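Local coordinates for chitin-binding type-4 domain-containing protein (Photorhabdus laumondii subsp. laumondii, PDB 6T5Z), which is a copper-dependent lytic polysaccharide monooxygenase of family AA10 that probably cleaves chitin chains oxidatively, at residues F41-A52 and P109-S117; I75-I86 and P130-L140. All blocks are in the same frame, centred on the assembly; numbering follows the deposited sequence.

Contact 1: residues F41-A52 and P109-S117; sequences FPQAGPEDGHIA and PLTREQFNS
Arg-112 sends its guanidinium into the loop 41-52, where three backbone carbonyls and one carboxylate line up around its edge. NE gives a nearly straight bond (170°) to Pro-42 O at 2.8 Å, in the carbonyl plane and on a lone pair. The far end holds Pro-46 O with both terminal nitrogens, NH2 at 2.7 Å and NH1 at 2.9 Å. NH2 also reaches Ala-44 O from well above that carbonyl's plane. NH1 completes a salt bridge to Asp-48 OD1 at 2.8 Å, and the backbone N of Arg-112 approaches the same oxygen from the opposite face of the carboxylate. Phe-41 CE1 lies over the centre of one guanidinium face, the ring tilted 54° from it; a chi1 of -176° places the ring against that face, and Phe-98 meets it edge-to-face from strand 92-99. Pro-42 CB in turn sits on a face of the same ring.

Further along, Gly-49 N, in the type II turn 47-50, bonds to Leu-110 O at 2.8 Å, while Ile-51 CD1 packs on Thr-111 CA and Phe-115. A water joins Asp-48 OD2 to Glu-113 N. Five N-H bonds fix the guanidinium's rotation. Asp-48 supplies the countercharge, while the three carbonyl oxygens probably stabilise the cation further; together these bonds tie the loop after strand 36-38 to the loop after strand 92-99.

Contact 2: residues I75-I86 and P130-L140; sequences ITAGEIEFQWEI and PSSRVINKCTL
Strands 79-86 and 133-139 pair antiparallel in the three-stranded sheet of the immunoglobulin-like beta-sandwich core that AA10 enzymes share, with 79-86 in the middle and 133-139 at one edge. Paired backbone bonds run through Ile-80 and Cys-138, Phe-82 and Asn-136, and Trp-84 and Val-134; Leu-140 N to Gly-78 O and Ile-86 N to Ser-132 O carry the ladder past both ends.

The inward face bears Ile-80, Phe-82, Trp-84, Val-134, Asn-136 and Cys-138. Cys-138 SG, disulfide-bonded to Cys-121, lies at the edge of the Phe-82 ring, 3.7 Å from CD1, and Tyr-97 stacks on that ring. Asn-136 OD1 and Trp-84 NE1 both hydrogen-bond to Tyr-97 OH, so one hydroxyl from strand 92-99 serves both strands. Near the end of the ladder, Ile-86 CG1 packs on Val-134 CG2 at 4.2 Å.

The other face is mostly polar, Ile-135 being the exception. Glu-81 and Lys-137 run side by side in the same direction, and a turn at the end of the lysine (chi4 -81°) brings NZ to OE2 at 2.8 Å, above the carboxylate plane. Gln-83 stays extended, its NE2 held by Asp-5 on strand 2-6. Arg-133 bends at chi3 across that amide, the two planes 71° apart, and its NH1 donates to Gln-83 OE1 at 2.9 Å with a bent N-H...O angle of 138°.

Contacts 1 and 2 flank the middle of the molecule, their centres 21 Å apart and their nearest atoms about 8 Å apart, so they never touch. In sequence they interleave: 41-52, 75-86, 109-117, 130-140. Strand 92-99 runs between them: Phe-98 packs against the loops of contact 1, Tyr-97 and Trp-95 against the strands of contact 2. Contact 2 lies near the His-1/His-90 copper site. Ile-86 has its side chain about 7 Å from a bound copper ion and from the side chain of His-1, and Pro-130 is about 6 Å from His-90, side chain to side chain. Contact 1 lies away from that site; its His-50 side chain is about 14 Å from a bound copper ion, not necessarily the same one.

Contact 1: residues F41-A52 and P109-S117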
loop_
_atom_site.group_PDB
_atom_site.type_symbol
_atom_site.label_atom_id
_atom_site.label_comp_id
_atom_site.label_asym_id
_atom_site.label_seq_id
_atom_site.Cartn_x
_atom_site.Cartn_y
_atom_site.Cartn_z
ATOM N N PHE A 41 -1.125 1.970 -12.162
ATOM C CA PHE A 41 0.191 2.347 -11.681
ATOM C C PHE A 41 1.248 1.334 -12.146
ATOM O O PHE A 41 1.015 0.136 -12.064
ATOM C CB PHE A 41 0.170 2.440 -10.149
ATOM C CG PHE A 41 1.453 2.916 -9.564
ATOM C CD1 PHE A 41 1.676 4.271 -9.356
ATOM C CD2 PHE A 41 2.447 2.013 -9.225
ATOM C CE1 PHE A 41 2.871 4.709 -8.819
ATOM C CE2 PHE A 41 3.635 2.445 -8.692
ATOM C CZ PHE A 41 3.849 3.798 -8.483
ATOM N N PRO A 42 2.421 1.804 -12.609
ATOM C CA PRO A 42 2.895 3.195 -12.699
ATOM C C PRO A 42 2.636 3.916 -14.027
ATOM O O PRO A 42 2.958 5.103 -14.136
ATOM C CB PRO A 42 4.400 3.043 -12.489
ATOM C CG PRO A 42 4.701 1.736 -13.161
ATOM C CD PRO A 42 3.526 0.846 -12.795
ATOM N N GLN A 43 2.098 3.214 -15.027
ATOM C CA GLN A 43 1.844 3.861 -16.316
ATOM C C GLN A 43 0.742 4.907 -16.202
ATOM O O GLN A 43 0.717 5.868 -16.978
ATOM C CB GLN A 43 1.484 2.813 -17.375
ATOM C CG GLN A 43 2.621 1.863 -17.745
ATOM C CD GLN A 43 2.902 0.782 -16.704
ATOM O OE1 GLN A 43 1.986 0.284 -16.026
ATOM N NE2 GLN A 43 4.182 0.408 -16.573
ATOM N N ALA A 44 -0.171 4.732 -15.253
ATOM C CA ALA A 44 -1.186 5.732 -14.933
ATOM C C ALA A 44 -1.344 5.752 -13.415
ATOM O O ALA A 44 -0.457 5.323 -12.667
ATOM C CB ALA A 44 -2.510 5.445 -15.657
ATOM N N GLY A 45 -2.494 6.239 -12.952
ATOM C CA GLY A 45 -2.810 6.249 -11.548
ATOM C C GLY A 45 -2.325 7.503 -10.842
ATOM O O GLY A 45 -2.020 8.520 -11.476
ATOM N N PRO A 46 -2.239 7.435 -9.511
ATOM C CA PRO A 46 -1.936 8.631 -8.711
ATOM C C PRO A 46 -0.609 9.264 -9.107
ATOM O O PRO A 46 0.386 8.574 -9.337
ATOM C CB PRO A 46 -1.892 8.088 -7.276
ATOM C CG PRO A 46 -2.763 6.885 -7.301
ATOM C CD PRO A 46 -2.529 6.265 -8.666
ATOM N N GLU A 47 -0.600 10.590 -9.173
ATOM C CA GLU A 47 0.606 11.278 -9.610
ATOM C C GLU A 47 1.713 11.203 -8.554
ATOM O O GLU A 47 1.473 10.966 -7.364
ATOM C CB GLU A 47 0.303 12.735 -9.952
ATOM C CG GLU A 47 -0.078 13.595 -8.776
ATOM C CD GLU A 47 -0.273 15.049 -9.172
ATOM O OE1 GLU A 47 0.100 15.415 -10.310
ATOM O OE2 GLU A 47 -0.802 15.824 -8.351
ATOM N N ASP A 48 2.947 11.378 -9.033
ATOM C CA ASP A 48 4.121 11.441 -8.172
ATOM C C ASP A 48 3.874 12.414 -7.023
ATOM O O ASP A 48 3.248 13.458 -7.207
ATOM C CB ASP A 48 5.347 11.893 -8.977
ATOM C CG ASP A 48 5.931 10.781 -9.854
ATOM O OD1 ASP A 48 5.545 9.603 -9.682
ATOM O OD2 ASP A 48 6.806 11.097 -10.692
ATOM N N GLY A 49 4.366 12.062 -5.837
ATOM C CA GLY A 49 4.169 12.889 -4.656
ATOM C C GLY A 49 2.817 12.745 -3.992
ATOM O O GLY A 49 2.629 13.271 -2.880
ATOM N N HIS A 50 1.875 12.051 -4.629
ATOM C CA HIS A 50 0.525 11.843 -4.120
ATOM C C HIS A 50 0.123 10.384 -4.273
ATOM O O HIS A 50 -1.057 10.062 -4.453
ATOM C CB HIS A 50 -0.467 12.760 -4.828
ATOM C CG HIS A 50 -0.093 14.208 -4.771
ATOM N ND1 HIS A 50 -0.480 15.035 -3.740
ATOM C CD2 HIS A 50 0.648 14.972 -5.608
ATOM C CE1 HIS A 50 -0.001 16.249 -3.949
ATOM N NE2 HIS A 50 0.684 16.238 -5.077
ATOM N N ILE A 51 1.106 9.489 -4.201
ATOM C CA ILE A 51 0.827 8.064 -4.320
ATOM C C ILE A 51 0.136 7.548 -3.062
ATOM O O ILE A 51 -0.887 6.856 -3.136
ATOM C CB ILE A 51 2.129 7.305 -4.622
ATOM C CG1 ILE A 51 2.626 7.674 -6.026
ATOM C CG2 ILE A 51 1.916 5.814 -4.515
ATOM C CD1 ILE A 51 3.996 7.157 -6.324
ATOM N N ALA A 52 0.655 7.916 -1.884
ATOM C CA ALA A 52 0.086 7.428 -0.631
ATOM C C ALA A 52 -1.336 7.928 -0.398
ATOM O O ALA A 52 -2.139 7.209 0.202
ATOM C CB ALA A 52 0.981 7.821 0.539
ATOM N N PRO A 109 9.622 12.779 -1.313
ATOM C CA PRO A 109 8.295 12.240 -1.625
ATOM C C PRO A 109 8.354 10.915 -2.373
ATOM O O PRO A 109 9.297 10.624 -3.117
ATOM C CB PRO A 109 7.664 13.333 -2.493
ATOM C CG PRO A 109 8.384 14.592 -2.080
ATOM C CD PRO A 109 9.793 14.158 -1.807
ATOM N N LEU A 110 7.315 10.109 -2.164
ATOM C CA LEU A 110 7.148 8.882 -2.925
ATOM C C LEU A 110 6.774 9.217 -4.362
ATOM O O LEU A 110 5.836 9.973 -4.613
ATOM C CB LEU A 110 6.072 8.005 -2.303
ATOM C CG LEU A 110 6.335 7.461 -0.898
ATOM C CD1 LEU A 110 5.082 6.748 -0.369
ATOM C CD2 LEU A 110 7.526 6.507 -0.932
ATOM N N THR A 111 7.514 8.643 -5.301
ATOM C CA THR A 111 7.350 8.889 -6.724
ATOM C C THR A 111 7.598 7.575 -7.449
ATOM O O THR A 111 8.013 6.584 -6.847
ATOM C CB THR A 111 8.346 9.919 -7.261
ATOM O OG1 THR A 111 9.662 9.383 -7.107
ATOM C CG2 THR A 111 8.263 11.241 -6.508
ATOM N N ARG A 112 7.394 7.584 -8.766
ATOM C CA ARG A 112 7.700 6.388 -9.541
ATOM C C ARG A 112 9.190 6.097 -9.525
ATOM O O ARG A 112 9.596 4.930 -9.486
ATOM C CB ARG A 112 7.174 6.543 -10.969
ATOM C CG ARG A 112 5.664 6.467 -10.998
ATOM C CD ARG A 112 5.035 7.233 -12.154
ATOM N NE ARG A 112 3.598 6.960 -12.186
ATOM C CZ ARG A 112 2.713 7.496 -11.346
ATOM N NH1 ARG A 112 3.117 8.343 -10.409
ATOM N NH2 ARG A 112 1.423 7.173 -11.438
ATOM N N GLU A 113 10.020 7.142 -9.499
ATOM C CA GLU A 113 11.459 6.941 -9.426
ATOM C C GLU A 113 11.862 6.310 -8.096
ATOM O O GLU A 113 12.868 5.594 -8.035
ATOM C CB GLU A 113 12.170 8.277 -9.650
ATOM C CG GLU A 113 13.664 8.181 -9.862
ATOM C CD GLU A 113 14.452 8.245 -8.571
ATOM O OE1 GLU A 113 13.908 8.729 -7.549
ATOM O OE2 GLU A 113 15.624 7.810 -8.579
ATOM N N GLN A 114 11.076 6.535 -7.031
ATOM C CA GLN A 114 11.391 5.953 -5.731
ATOM C C GLN A 114 11.023 4.479 -5.638
ATOM O O GLN A 114 11.537 3.784 -4.750
ATOM C CB GLN A 114 10.675 6.736 -4.627
ATOM C CG GLN A 114 11.217 8.158 -4.435
ATOM C CD GLN A 114 12.160 8.271 -3.248
ATOM O OE1 GLN A 114 13.264 7.718 -3.256
ATOM N NE2 GLN A 114 11.728 9.005 -2.217
ATOM N N PHE A 115 10.153 3.994 -6.526
ATOM C CA PHE A 115 9.652 2.626 -6.512
ATOM C C PHE A 115 10.288 1.814 -7.628
ATOM O O PHE A 115 10.628 2.348 -8.684
ATOM C CB PHE A 115 8.126 2.605 -6.701
ATOM C CG PHE A 115 7.347 2.820 -5.440
ATOM C CD1 PHE A 115 7.209 1.796 -4.524
ATOM C CD2 PHE A 115 6.723 4.037 -5.187
ATOM C CE1 PHE A 115 6.479 1.985 -3.348
ATOM C CE2 PHE A 115 5.989 4.229 -4.022
ATOM C CZ PHE A 115 5.865 3.194 -3.107
ATOM N N ASN A 116 10.461 0.517 -7.385
ATOM C CA ASN A 116 10.727 -0.389 -8.492
ATOM C C ASN A 116 9.602 -0.268 -9.515
ATOM O O ASN A 116 8.446 -0.010 -9.166
ATOM C CB ASN A 116 10.861 -1.830 -7.991
ATOM C CG ASN A 116 12.168 -2.071 -7.248
ATOM O OD1 ASN A 116 13.209 -1.512 -7.599
ATOM N ND2 ASN A 116 12.119 -2.905 -6.214
ATOM N N SER A 117 9.953 -0.414 -10.797
ATOM C CA SER A 117 8.978 -0.152 -11.850
ATOM C C SER A 117 7.966 -1.278 -12.007
ATOM O O SER A 117 6.868 -1.040 -12.509
ATOM C CB SER A 117 9.683 0.104 -13.179
ATOM O OG SER A 117 10.272 -1.088 -13.670
HETATM O O HOH W 1 5.455 -1.559 -14.687
HETATM O O HOH W 2 9.150 9.783 -10.761
#

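Contact 2: residues I75-I86 and P130-L140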
loop_
_atom_site.group_PDB
_atom_site.type_symbol
_atom_site.label_atom_id
_atom_site.label_comp_id
_atom_site.label_asym_id
_atom_site.label_seq_id
_atom_site.Cartn_x
_atom_site.Cartn_y
_atom_site.Cartn_z
ATOM N N ILE A 75 9.472 -6.509 9.879
ATOM C CA ILE A 75 9.328 -7.738 9.110
ATOM C C ILE A 75 10.710 -8.279 8.773
ATOM O O ILE A 75 11.694 -7.542 8.700
ATOM C CB ILE A 75 8.500 -7.537 7.816
ATOM C CG1 ILE A 75 9.106 -6.451 6.940
ATOM C CG2 ILE A 75 7.054 -7.193 8.134
ATOM C CD1 ILE A 75 8.465 -6.376 5.548
ATOM N N THR A 76 10.787 -9.593 8.585
ATOM C CA THR A 76 12.022 -10.235 8.164
ATOM C C THR A 76 11.948 -10.533 6.674
ATOM O O THR A 76 10.903 -10.952 6.164
ATOM C CB THR A 76 12.284 -11.521 8.952
ATOM O OG1 THR A 76 12.431 -11.205 10.339
ATOM C CG2 THR A 76 13.561 -12.203 8.468
ATOM N N ALA A 77 13.053 -10.286 5.978
ATOM C CA ALA A 77 13.101 -10.505 4.541
ATOM C C ALA A 77 12.765 -11.952 4.207
ATOM O O ALA A 77 13.021 -12.881 4.984
ATOM C CB ALA A 77 14.477 -10.143 3.980
ATOM N N GLY A 78 12.164 -12.133 3.032
ATOM C CA GLY A 78 11.741 -13.435 2.562
ATOM C C GLY A 78 10.244 -13.455 2.324
ATOM O O GLY A 78 9.665 -12.477 1.844
ATOM N N GLU A 79 9.625 -14.569 2.686
ATOM C CA GLU A 79 8.198 -14.714 2.473
ATOM C C GLU A 79 7.419 -13.722 3.335
ATOM O O GLU A 79 7.815 -13.387 4.460
ATOM C CB GLU A 79 7.772 -16.154 2.761
ATOM C CG GLU A 79 8.326 -17.130 1.723
ATOM C CD GLU A 79 7.833 -18.552 1.905
ATOM O OE1 GLU A 79 7.287 -18.864 2.985
ATOM O OE2 GLU A 79 7.996 -19.359 0.968
ATOM N N ILE A 80 6.315 -13.229 2.774
ATOM C CA ILE A 80 5.455 -12.247 3.435
ATOM C C ILE A 80 4.038 -12.450 2.914
ATOM O O ILE A 80 3.835 -12.771 1.739
ATOM C CB ILE A 80 5.961 -10.807 3.187
ATOM C CG1 ILE A 80 5.079 -9.765 3.867
ATOM C CG2 ILE A 80 6.053 -10.512 1.692
ATOM C CD1 ILE A 80 5.742 -8.376 3.933
ATOM N N GLU A 81 3.058 -12.275 3.794
ATOM C CA GLU A 81 1.648 -12.370 3.450
ATOM C C GLU A 81 0.981 -11.030 3.708
ATOM O O GLU A 81 1.196 -10.418 4.763
ATOM C CB GLU A 81 0.931 -13.450 4.282
ATOM C CG GLU A 81 1.390 -14.872 4.021
ATOM C CD GLU A 81 0.487 -15.888 4.684
ATOM O OE1 GLU A 81 -0.411 -15.479 5.457
ATOM O OE2 GLU A 81 0.668 -17.095 4.431
ATOM N N PHE A 82 0.151 -10.592 2.766
ATOM C CA PHE A 82 -0.646 -9.381 2.900
ATOM C C PHE A 82 -2.113 -9.754 3.053
ATOM O O PHE A 82 -2.641 -10.547 2.267
ATOM C CB PHE A 82 -0.458 -8.469 1.685
ATOM C CG PHE A 82 0.964 -8.061 1.460
ATOM C CD1 PHE A 82 1.773 -8.783 0.601
ATOM C CD2 PHE A 82 1.505 -6.971 2.126
ATOM C CE1 PHE A 82 3.075 -8.422 0.388
ATOM C CE2 PHE A 82 2.827 -6.601 1.918
ATOM C CZ PHE A 82 3.612 -7.327 1.034
ATOM N N GLN A 83 -2.774 -9.172 4.043
ATOM C CA GLN A 83 -4.190 -9.420 4.299
ATOM C C GLN A 83 -4.982 -8.144 4.051
ATOM O O GLN A 83 -4.709 -7.112 4.679
ATOM C CB GLN A 83 -4.427 -9.908 5.727
ATOM C CG GLN A 83 -5.879 -10.238 6.035
ATOM C CD GLN A 83 -6.048 -10.790 7.440
ATOM O OE1 GLN A 83 -6.204 -12.000 7.631
ATOM N NE2 GLN A 83 -5.995 -9.902 8.438
ATOM N N TRP A 84 -5.974 -8.234 3.166
ATOM C CA TRP A 84 -6.931 -7.164 2.914
ATOM C C TRP A 84 -8.244 -7.450 3.627
ATOM O O TRP A 84 -8.745 -8.578 3.586
ATOM C CB TRP A 84 -7.223 -7.012 1.420
ATOM C CG TRP A 84 -6.146 -6.389 0.565
ATOM C CD1 TRP A 84 -4.997 -6.978 0.116
ATOM C CD2 TRP A 84 -6.159 -5.066 0.013
ATOM N NE1 TRP A 84 -4.290 -6.101 -0.671
ATOM C CE2 TRP A 84 -4.987 -4.922 -0.754
ATOM C CE3 TRP A 84 -7.055 -3.987 0.093
ATOM C CZ2 TRP A 84 -4.670 -3.736 -1.415
ATOM C CZ3 TRP A 84 -6.742 -2.814 -0.577
ATOM C CH2 TRP A 84 -5.563 -2.700 -1.319
ATOM N N GLU A 85 -8.815 -6.406 4.246
ATOM C CA GLU A 85 -10.193 -6.394 4.725
ATOM C C GLU A 85 -11.028 -5.713 3.644
ATOM O O GLU A 85 -10.832 -4.528 3.343
ATOM C CB GLU A 85 -10.312 -5.661 6.066
ATOM C CG GLU A 85 -9.415 -6.213 7.160
ATOM C CD GLU A 85 -9.937 -7.506 7.783
ATOM O OE1 GLU A 85 -11.029 -7.963 7.402
ATOM O OE2 GLU A 85 -9.257 -8.065 8.675
ATOM N N ILE A 86 -11.925 -6.475 3.028
ATOM C CA ILE A 86 -12.695 -6.016 1.874
ATOM C C ILE A 86 -14.065 -5.590 2.394
ATOM O O ILE A 86 -14.991 -6.399 2.510
ATOM C CB ILE A 86 -12.790 -7.106 0.814
ATOM C CG1 ILE A 86 -11.382 -7.538 0.395
ATOM C CG2 ILE A 86 -13.635 -6.649 -0.386
ATOM C CD1 ILE A 86 -10.541 -6.406 -0.183
ATOM N N PRO A 130 -14.155 -11.266 -4.882
ATOM C CA PRO A 130 -13.357 -11.760 -3.760
ATOM C C PRO A 130 -14.224 -11.992 -2.535
ATOM O O PRO A 130 -15.323 -11.455 -2.403
ATOM C CB PRO A 130 -12.364 -10.622 -3.509
ATOM C CG PRO A 130 -13.162 -9.388 -3.846
ATOM C CD PRO A 130 -14.094 -9.797 -4.988
ATOM N N SER A 131 -13.702 -12.808 -1.627
ATOM C CA SER A 131 -14.314 -12.916 -0.316
ATOM C C SER A 131 -14.079 -11.616 0.460
ATOM O O SER A 131 -13.432 -10.676 -0.019
ATOM C CB SER A 131 -13.766 -14.130 0.430
ATOM O OG SER A 131 -12.360 -14.054 0.576
ATOM N N SER A 132 -14.599 -11.562 1.685
ATOM C CA SER A 132 -14.539 -10.329 2.461
ATOM C C SER A 132 -13.201 -10.129 3.169
ATOM O O SER A 132 -12.943 -9.038 3.696
ATOM C CB SER A 132 -15.690 -10.316 3.465
ATOM O OG SER A 132 -16.923 -10.309 2.756
ATOM N N ARG A 133 -12.355 -11.153 3.201
ATOM C CA ARG A 133 -10.983 -11.035 3.671
ATOM C C ARG A 133 -10.113 -11.826 2.707
ATOM O O ARG A 133 -10.454 -12.958 2.348
ATOM C CB ARG A 133 -10.847 -11.549 5.109
ATOM C CG ARG A 133 -9.470 -11.375 5.708
ATOM C CD ARG A 133 -9.498 -11.634 7.211
ATOM N NE ARG A 133 -10.049 -12.949 7.495
ATOM C CZ ARG A 133 -9.362 -14.084 7.406
ATOM N NH1 ARG A 133 -8.082 -14.068 7.044
ATOM N NH2 ARG A 133 -9.956 -15.238 7.690
ATOM N N VAL A 134 -9.013 -11.222 2.258
ATOM C CA VAL A 134 -8.181 -11.790 1.204
ATOM C C VAL A 134 -6.736 -11.812 1.674
ATOM O O VAL A 134 -6.259 -10.845 2.272
ATOM C CB VAL A 134 -8.307 -10.983 -0.102
ATOM C CG1 VAL A 134 -7.209 -11.387 -1.086
ATOM C CG2 VAL A 134 -9.687 -11.177 -0.702
ATOM N N ILE A 135 -6.038 -12.916 1.417
ATOM C CA ILE A 135 -4.621 -13.037 1.748
ATOM C C ILE A 135 -3.827 -13.326 0.479
ATOM O O ILE A 135 -4.147 -14.259 -0.266
ATOM C CB ILE A 135 -4.374 -14.125 2.810
ATOM C CG1 ILE A 135 -4.885 -13.665 4.188
ATOM C CG2 ILE A 135 -2.907 -14.469 2.879
ATOM C CD1 ILE A 135 -4.614 -14.653 5.306
ATOM N N ASN A 136 -2.784 -12.532 0.238
ATOM C CA ASN A 136 -1.868 -12.740 -0.883
ATOM C C ASN A 136 -0.509 -13.164 -0.343
ATOM O O ASN A 136 0.094 -12.441 0.458
ATOM C CB ASN A 136 -1.708 -11.471 -1.721
ATOM C CG ASN A 136 -3.035 -10.902 -2.195
ATOM O OD1 ASN A 136 -3.332 -9.727 -1.960
ATOM N ND2 ASN A 136 -3.825 -11.724 -2.876
ATOM N N LYS A 137 -0.018 -14.314 -0.800
ATOM C CA LYS A 137 1.285 -14.815 -0.389
ATOM C C LYS A 137 2.350 -14.340 -1.374
ATOM O O LYS A 137 2.204 -14.510 -2.595
ATOM C CB LYS A 137 1.277 -16.342 -0.306
ATOM C CG LYS A 137 0.337 -16.922 0.745
ATOM C CD LYS A 137 0.367 -18.443 0.660
ATOM C CE LYS A 137 -0.710 -19.107 1.503
ATOM N NZ LYS A 137 -0.304 -19.200 2.929
ATOM N N CYS A 138 3.432 -13.770 -0.842
ATOM C CA CYS A 138 4.446 -13.114 -1.655
ATOM C C CYS A 138 5.838 -13.445 -1.126
ATOM O O CYS A 138 6.005 -14.046 -0.060
ATOM C CB CYS A 138 4.247 -11.589 -1.678
ATOM S SG CYS A 138 2.642 -11.043 -2.248
ATOM N N THR A 139 6.846 -13.026 -1.885
ATOM C CA THR A 139 8.238 -13.132 -1.473
ATOM C C THR A 139 8.920 -11.814 -1.796
ATOM O O THR A 139 8.795 -11.315 -2.916
ATOM C CB THR A 139 8.960 -14.285 -2.178
ATOM O OG1 THR A 139 8.243 -15.504 -1.958
ATOM C CG2 THR A 139 10.376 -14.446 -1.608
ATOM N N LEU A 140 9.621 -11.250 -0.814
ATOM C CA LEU A 140 10.343 -10.002 -1.024
ATOM C C LEU A 140 11.544 -10.220 -1.945
ATOM O O LEU A 140 12.085 -11.327 -2.015
ATOM C CB LEU A 140 10.818 -9.432 0.312
ATOM C CG LEU A 140 9.708 -8.882 1.203
ATOM C CD1 LEU A 140 10.210 -8.686 2.635
ATOM C CD2 LEU A 140 9.246 -7.553 0.627
HETATM O O HOH W 3 9.912 -17.998 -1.399
HETATM O O HOH W 4 -17.496 -7.663 2.382
#